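Local coordinates for protein multicopper oxidase (Uncultured bacterium, PDB 4E9X) that probably oxidises substrates at a mononuclear copper and passes the electrons to a copper cluster where molecular oxygen is reduced, as in other multicopper oxidases, at residues F6-E11 with P35-Q40; I59-V64 with G120-D125. All coordinates share one frame; numbering follows the deposited sequence. Where two conformers were deposited one is given.

In the fold
Running from the N terminus, strand 3-18 sets down 6-11 in the first sheet of the N-terminal cupredoxin domain. The chain then turns back through strand 21-28 into 36-40 of the facing sheet, and contact 1 closes that loop by packing one sheet on the other. Contact 2 opens later, at 59-64, and closes after 55 intervening residues at 120-125, so the two contacts follow in series and neither nests nor crosses. They meet in the second sheet, where 36-40 and 119-125 are neighbouring parallel strands: Ile-37 O lies 2.8 Å from Ile-123 N, a probable hydrogen bond. Their centres are about 10 Å apart. Together they connect the intersheet core with the copper-bearing edge strand 60-62.

Contact 1: F6-E11 with P35-Q40; sequences FDMTIE and PLIHVQ
Phe-6 reaches over to Ile-37 and Val-39 chiefly through the ring atom CE2, the tight end of the contact. The methyl CG2 of Ile-37 approaches obliquely to 3.8 Å from Phe-6 CE2, while Val-39 CG1 sits at the ring edge, near its plane, 4.2 Å from Phe-6 CE2. Ile-37 branches two ways: with CG1 beside the backbone N (chi1 -59°), CG2 is left for the phenyl ring and the CG1 arm carries CD1 toward Met-8, though the approach of Met-8 CE to Ile-37 CD1, 4.3 Å in one of the methionine's two conformers, is doubtful. No hydrogen bond crosses, and the strand axes are 10.7 Å apart and run nearly antiparallel (162°). That is the spacing of two facing sheets in a cupredoxin beta-sandwich, met through side chains alone; Met-307 touches Phe-6, Met-8 and Ile-37. Toward Pro-35 the fit is looser, with Met-8, in that same conformer, and the proline covering each other without close approach. The other side of strand 6-11 is polar: Asp-7 is exposed and bonds Asn-48, and partly exposed Thr-9 OG1 donates to the anti lone pair of Glu-11 OE2 at 2.7 Å.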
loop_
_atom_site.group_PDB
_atom_site.type_symbol
_atom_site.label_atom_id
_atom_site.label_comp_id
_atom_site.label_asym_id
_atom_site.label_seq_id
_atom_site.Cartn_x
_atom_site.Cartn_y
_atom_site.Cartn_z
ATOM N N PHE A 6 30.047 -18.010 8.063
ATOM C CA PHE A 6 28.977 -18.500 8.893
ATOM C C PHE A 6 28.477 -19.849 8.450
ATOM O O PHE A 6 28.455 -20.076 7.244
ATOM C CB PHE A 6 27.787 -17.508 8.854
ATOM C CG PHE A 6 28.254 -16.110 9.260
ATOM C CD1 PHE A 6 28.862 -15.855 10.477
ATOM C CD2 PHE A 6 28.071 -15.046 8.424
ATOM C CE1 PHE A 6 29.264 -14.604 10.863
ATOM C CE2 PHE A 6 28.496 -13.772 8.788
ATOM C CZ PHE A 6 29.116 -13.525 10.020
ATOM N N ASP A 7 28.061 -20.681 9.394
ATOM C CA ASP A 7 27.506 -21.983 9.042
ATOM C C ASP A 7 26.013 -21.951 9.429
ATOM O O ASP A 7 25.703 -21.677 10.595
ATOM C CB ASP A 7 28.203 -23.136 9.746
ATOM C CG ASP A 7 29.612 -23.381 9.273
ATOM O OD1 ASP A 7 29.868 -23.421 8.031
ATOM O OD2 ASP A 7 30.566 -23.580 10.087
ATOM N N MET A 8 25.129 -22.154 8.456
ATOM C CA MET A 8 23.710 -22.079 8.773
ATOM C C MET A 8 23.051 -23.405 8.411
ATOM O O MET A 8 23.542 -24.095 7.509
ATOM C CB MET A 8 23.042 -20.909 8.052
ATOM C CG MET A 8 21.576 -20.659 8.422
ATOM S SD MET A 8 20.969 -19.205 7.482
ATOM C CE MET A 8 22.614 -18.503 7.261
ATOM N N THR A 9 22.010 -23.796 9.107
ATOM C CA THR A 9 21.248 -24.991 8.727
ATOM C C THR A 9 19.790 -24.536 8.477
ATOM O O THR A 9 19.412 -23.382 8.763
ATOM C CB THR A 9 21.197 -26.100 9.769
ATOM O OG1 THR A 9 20.495 -25.614 10.937
ATOM C CG2 THR A 9 22.637 -26.491 10.166
ATOM N N ILE A 10 19.047 -25.445 7.886
ATOM C CA ILE A 10 17.640 -25.292 7.623
ATOM C C ILE A 10 16.954 -26.467 8.325
ATOM O O ILE A 10 17.377 -27.598 8.019
ATOM C CB ILE A 10 17.246 -25.219 6.145
ATOM C CG1 ILE A 10 18.166 -24.314 5.330
ATOM C CG2 ILE A 10 15.809 -24.722 6.007
ATOM C CD1 ILE A 10 17.849 -24.317 3.837
ATOM N N GLU A 11 15.998 -26.242 9.195
ATOM C CA GLU A 11 15.453 -27.271 10.083
ATOM C C GLU A 11 13.941 -27.319 10.015
ATOM O O GLU A 11 13.305 -26.265 9.857
ATOM C CB GLU A 11 15.851 -26.990 11.557
ATOM C CG GLU A 11 17.368 -26.868 11.725
ATOM C CD GLU A 11 18.170 -28.142 11.579
ATOM O OE1 GLU A 11 17.607 -29.257 11.581
ATOM O OE2 GLU A 11 19.444 -28.035 11.438
ATOM N N PRO A 35 18.466 -16.382 12.226
ATOM C CA PRO A 35 19.570 -15.686 12.918
ATOM C C PRO A 35 19.854 -14.313 12.329
ATOM O O PRO A 35 19.745 -14.049 11.124
ATOM C CB PRO A 35 20.765 -16.619 12.712
ATOM C CG PRO A 35 20.104 -17.950 12.522
ATOM C CD PRO A 35 18.871 -17.706 11.676
ATOM N N LEU A 36 20.211 -13.400 13.237
ATOM C CA LEU A 36 20.685 -12.110 12.802
ATOM C C LEU A 36 22.095 -12.246 12.226
ATOM O O LEU A 36 23.001 -12.802 12.877
ATOM C CB LEU A 36 20.774 -11.159 14.020
ATOM C CG LEU A 36 21.557 -9.845 13.816
ATOM C CD1 LEU A 36 20.877 -8.905 12.813
ATOM C CD2 LEU A 36 21.674 -9.130 15.182
ATOM N N ILE A 37 22.348 -11.683 11.050
ATOM C CA ILE A 37 23.694 -11.573 10.483
ATOM C C ILE A 37 24.016 -10.089 10.479
ATOM O O ILE A 37 23.273 -9.294 9.906
ATOM C CB ILE A 37 23.779 -12.225 9.081
ATOM C CG1 ILE A 37 23.407 -13.686 9.110
ATOM C CG2 ILE A 37 25.167 -11.950 8.503
ATOM C CD1 ILE A 37 23.284 -14.330 7.712
ATOM N N HIS A 38 25.081 -9.711 11.134
ATOM C CA HIS A 38 25.438 -8.303 11.329
ATOM C C HIS A 38 26.891 -8.158 10.912
ATOM O O HIS A 38 27.784 -8.740 11.535
ATOM C CB HIS A 38 25.192 -7.911 12.797
ATOM C CG HIS A 38 25.267 -6.452 13.039
ATOM N ND1 HIS A 38 25.226 -5.897 14.316
ATOM C CD2 HIS A 38 25.322 -5.368 12.201
ATOM C CE1 HIS A 38 25.263 -4.568 14.210
ATOM N NE2 HIS A 38 25.337 -4.212 12.978
ATOM N N VAL A 39 27.134 -7.410 9.851
ATOM C CA VAL A 39 28.477 -7.245 9.293
ATOM C C VAL A 39 28.716 -5.785 8.979
ATOM O O VAL A 39 27.797 -4.958 9.138
ATOM C CB VAL A 39 28.662 -8.135 8.056
ATOM C CG1 VAL A 39 28.406 -9.614 8.374
ATOM C CG2 VAL A 39 27.802 -7.746 6.848
ATOM N N GLN A 40 29.945 -5.477 8.555
ATOM C CA GLN A 40 30.311 -4.115 8.160
ATOM C C GLN A 40 30.384 -3.969 6.652
ATOM O O GLN A 40 30.767 -4.930 5.944
ATOM C CB GLN A 40 31.701 -3.803 8.751
ATOM C CG GLN A 40 32.102 -2.353 8.707
ATOM C CD GLN A 40 33.312 -2.125 9.614
ATOM O OE1 GLN A 40 34.138 -2.993 9.911
ATOM N NE2 GLN A 40 33.426 -0.891 10.088
#

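Contact 2: I59-V64 with G120-D125; sequences IHWHGV and GPLIVD. With CU (copper (II) ion), chain K; CU (copper (II) ion), chain E.
Leu-122 meets both Val-64 and Trp-61 with one methyl, CD2. Val-64 CG2 is the nearer partner, 3.7 Å from Leu-122 CD2; Trp-61 CE3, on the benzo ring, lies obliquely 4.2 Å from Leu-122 CD2. Each of these side chains crosses the leucine at about a right angle, and chi1 (169°, CG anti to the backbone N) and chi2 (61°) of Leu-122 together turn CD2 to them. Val-64 is brought alongside by a type II turn, closed by Val-64 N to Trp-61 O at 3.1 Å, with Gly-63 at a positive phi (101°). The indole is held further by Ile-59 CG2, 3.5 Å above its plane and offset toward the rim, and by the rings of Tyr-91, Phe-93 and Tyr-103. Strand 101-104 lies between the two segments in the sheet, and its Leu-101 packs on both Val-64 and Leu-122. The histidines flanking Trp-61 serve the metals: His-60 NE2 and His-62 ND1 bind two different coppers, each at 1.9 Å. His-204 and His-254 of a second subunit share these coppers respectively, and Asp-227 of that subunit bonds His-62 NE2. Such a His-X-His pair at a subunit interface, beside bound oxygen, is characteristic of the trinuclear copper cluster of two-domain multicopper oxidases.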
loop_
_atom_site.group_PDB
_atom_site.type_symbol
_atom_site.label_atom_id
_atom_site.label_comp_id
_atom_site.label_asym_id
_atom_site.label_seq_id
_atom_site.Cartn_x
_atom_site.Cartn_y
_atom_site.Cartn_z
ATOM N N ILE A 59 18.957 -19.752 -0.450
ATOM C CA ILE A 59 18.867 -18.471 0.265
ATOM C C ILE A 59 19.188 -17.369 -0.736
ATOM O O ILE A 59 20.270 -17.368 -1.323
ATOM C CB ILE A 59 19.806 -18.384 1.462
ATOM C CG1 ILE A 59 19.656 -19.567 2.440
ATOM C CG2 ILE A 59 19.546 -17.045 2.202
ATOM C CD1 ILE A 59 20.524 -19.358 3.710
ATOM N N HIS A 60 18.245 -16.439 -0.877
ATOM C CA HIS A 60 18.453 -15.177 -1.555
ATOM C C HIS A 60 18.734 -14.068 -0.542
ATOM O O HIS A 60 18.125 -13.968 0.537
ATOM C CB HIS A 60 17.208 -14.825 -2.383
ATOM C CG HIS A 60 17.230 -13.399 -2.858
ATOM N ND1 HIS A 60 18.194 -12.883 -3.702
ATOM C CD2 HIS A 60 16.359 -12.381 -2.604
ATOM C CE1 HIS A 60 17.943 -11.593 -3.897
ATOM N NE2 HIS A 60 16.813 -11.269 -3.263
ATOM N N TRP A 61 19.671 -13.202 -0.868
ATOM C CA TRP A 61 20.181 -12.127 -0.001
ATOM C C TRP A 61 19.596 -10.836 -0.528
ATOM O O TRP A 61 20.091 -10.245 -1.486
ATOM C CB TRP A 61 21.736 -12.134 0.020
ATOM C CG TRP A 61 22.173 -13.553 0.313
ATOM C CD1 TRP A 61 22.479 -14.492 -0.620
ATOM C CD2 TRP A 61 22.346 -14.206 1.590
ATOM N NE1 TRP A 61 22.825 -15.686 -0.005
ATOM C CE2 TRP A 61 22.759 -15.557 1.356
ATOM C CE3 TRP A 61 22.184 -13.758 2.909
ATOM C CZ2 TRP A 61 23.011 -16.468 2.398
ATOM C CZ3 TRP A 61 22.437 -14.689 3.919
ATOM C CH2 TRP A 61 22.844 -16.009 3.711
ATOM N N HIS A 62 18.457 -10.429 0.028
ATOM C CA HIS A 62 17.646 -9.351 -0.511
ATOM C C HIS A 62 18.303 -8.039 -0.175
ATOM O O HIS A 62 18.357 -7.618 0.962
ATOM C CB HIS A 62 16.220 -9.506 0.032
ATOM C CG HIS A 62 15.272 -8.455 -0.517
ATOM N ND1 HIS A 62 14.013 -8.813 -0.992
ATOM C CD2 HIS A 62 15.334 -7.085 -0.636
ATOM C CE1 HIS A 62 13.391 -7.687 -1.356
ATOM N NE2 HIS A 62 14.211 -6.648 -1.165
ATOM N N GLY A 63 18.644 -7.329 -1.250
ATOM C CA GLY A 63 19.307 -6.045 -1.172
ATOM C C GLY A 63 20.805 -6.133 -1.447
ATOM O O GLY A 63 21.419 -5.089 -1.747
ATOM N N VAL A 64 21.340 -7.364 -1.407
ATOM C CA VAL A 64 22.758 -7.545 -1.735
ATOM C C VAL A 64 22.911 -7.501 -3.222
ATOM O O VAL A 64 22.223 -8.216 -3.974
ATOM C CB VAL A 64 23.239 -8.923 -1.182
ATOM C CG1 VAL A 64 24.639 -9.278 -1.646
ATOM C CG2 VAL A 64 23.176 -8.887 0.359
ATOM N N GLY A 120 15.186 -13.956 7.617
ATOM C CA GLY A 120 15.865 -13.350 8.749
ATOM C C GLY A 120 16.546 -12.076 8.299
ATOM O O GLY A 120 16.536 -11.740 7.128
ATOM N N PRO A 121 17.070 -11.308 9.278
ATOM C CA PRO A 121 17.647 -9.995 8.996
ATOM C C PRO A 121 19.145 -10.007 8.718
ATOM O O PRO A 121 19.870 -10.783 9.368
ATOM C CB PRO A 121 17.332 -9.206 10.299
ATOM C CG PRO A 121 17.460 -10.308 11.375
ATOM C CD PRO A 121 16.998 -11.621 10.733
ATOM N N LEU A 122 19.561 -9.152 7.790
ATOM C CA LEU A 122 20.964 -8.964 7.407
ATOM C C LEU A 122 21.283 -7.477 7.554
ATOM O O LEU A 122 20.812 -6.694 6.742
ATOM C CB LEU A 122 21.212 -9.532 6.003
ATOM C CG LEU A 122 22.561 -9.169 5.377
ATOM C CD1 LEU A 122 23.763 -9.666 6.185
ATOM C CD2 LEU A 122 22.615 -9.726 3.934
ATOM N N ILE A 123 22.064 -7.130 8.566
ATOM C CA ILE A 123 22.316 -5.712 8.846
ATOM C C ILE A 123 23.735 -5.420 8.431
ATOM O O ILE A 123 24.673 -6.028 8.961
ATOM C CB ILE A 123 22.093 -5.395 10.334
ATOM C CG1 ILE A 123 20.668 -5.781 10.775
ATOM C CG2 ILE A 123 22.438 -3.948 10.596
ATOM C CD1 ILE A 123 19.540 -5.139 9.937
ATOM N N VAL A 124 23.904 -4.477 7.516
ATOM C CA VAL A 124 25.222 -4.058 7.046
ATOM C C VAL A 124 25.480 -2.656 7.594
ATOM O O VAL A 124 24.809 -1.706 7.182
ATOM C CB VAL A 124 25.328 -4.124 5.503
ATOM C CG1 VAL A 124 26.723 -3.633 5.064
ATOM C CG2 VAL A 124 25.071 -5.553 4.985
ATOM N N ASP A 125 26.451 -2.534 8.492
ATOM C CA ASP A 125 26.745 -1.203 9.037
ATOM C C ASP A 125 27.463 -0.323 8.031
ATOM O O ASP A 125 28.547 -0.728 7.559
ATOM C CB ASP A 125 27.608 -1.270 10.286
ATOM C CG ASP A 125 26.908 -1.708 11.553
ATOM O OD1 ASP A 125 25.691 -1.997 11.502
ATOM O OD2 ASP A 125 27.586 -1.776 12.609
HETATM CU CU CU K . 15.858 -9.761 -3.787
HETATM CU CU CU E . 13.151 -10.523 -1.048
#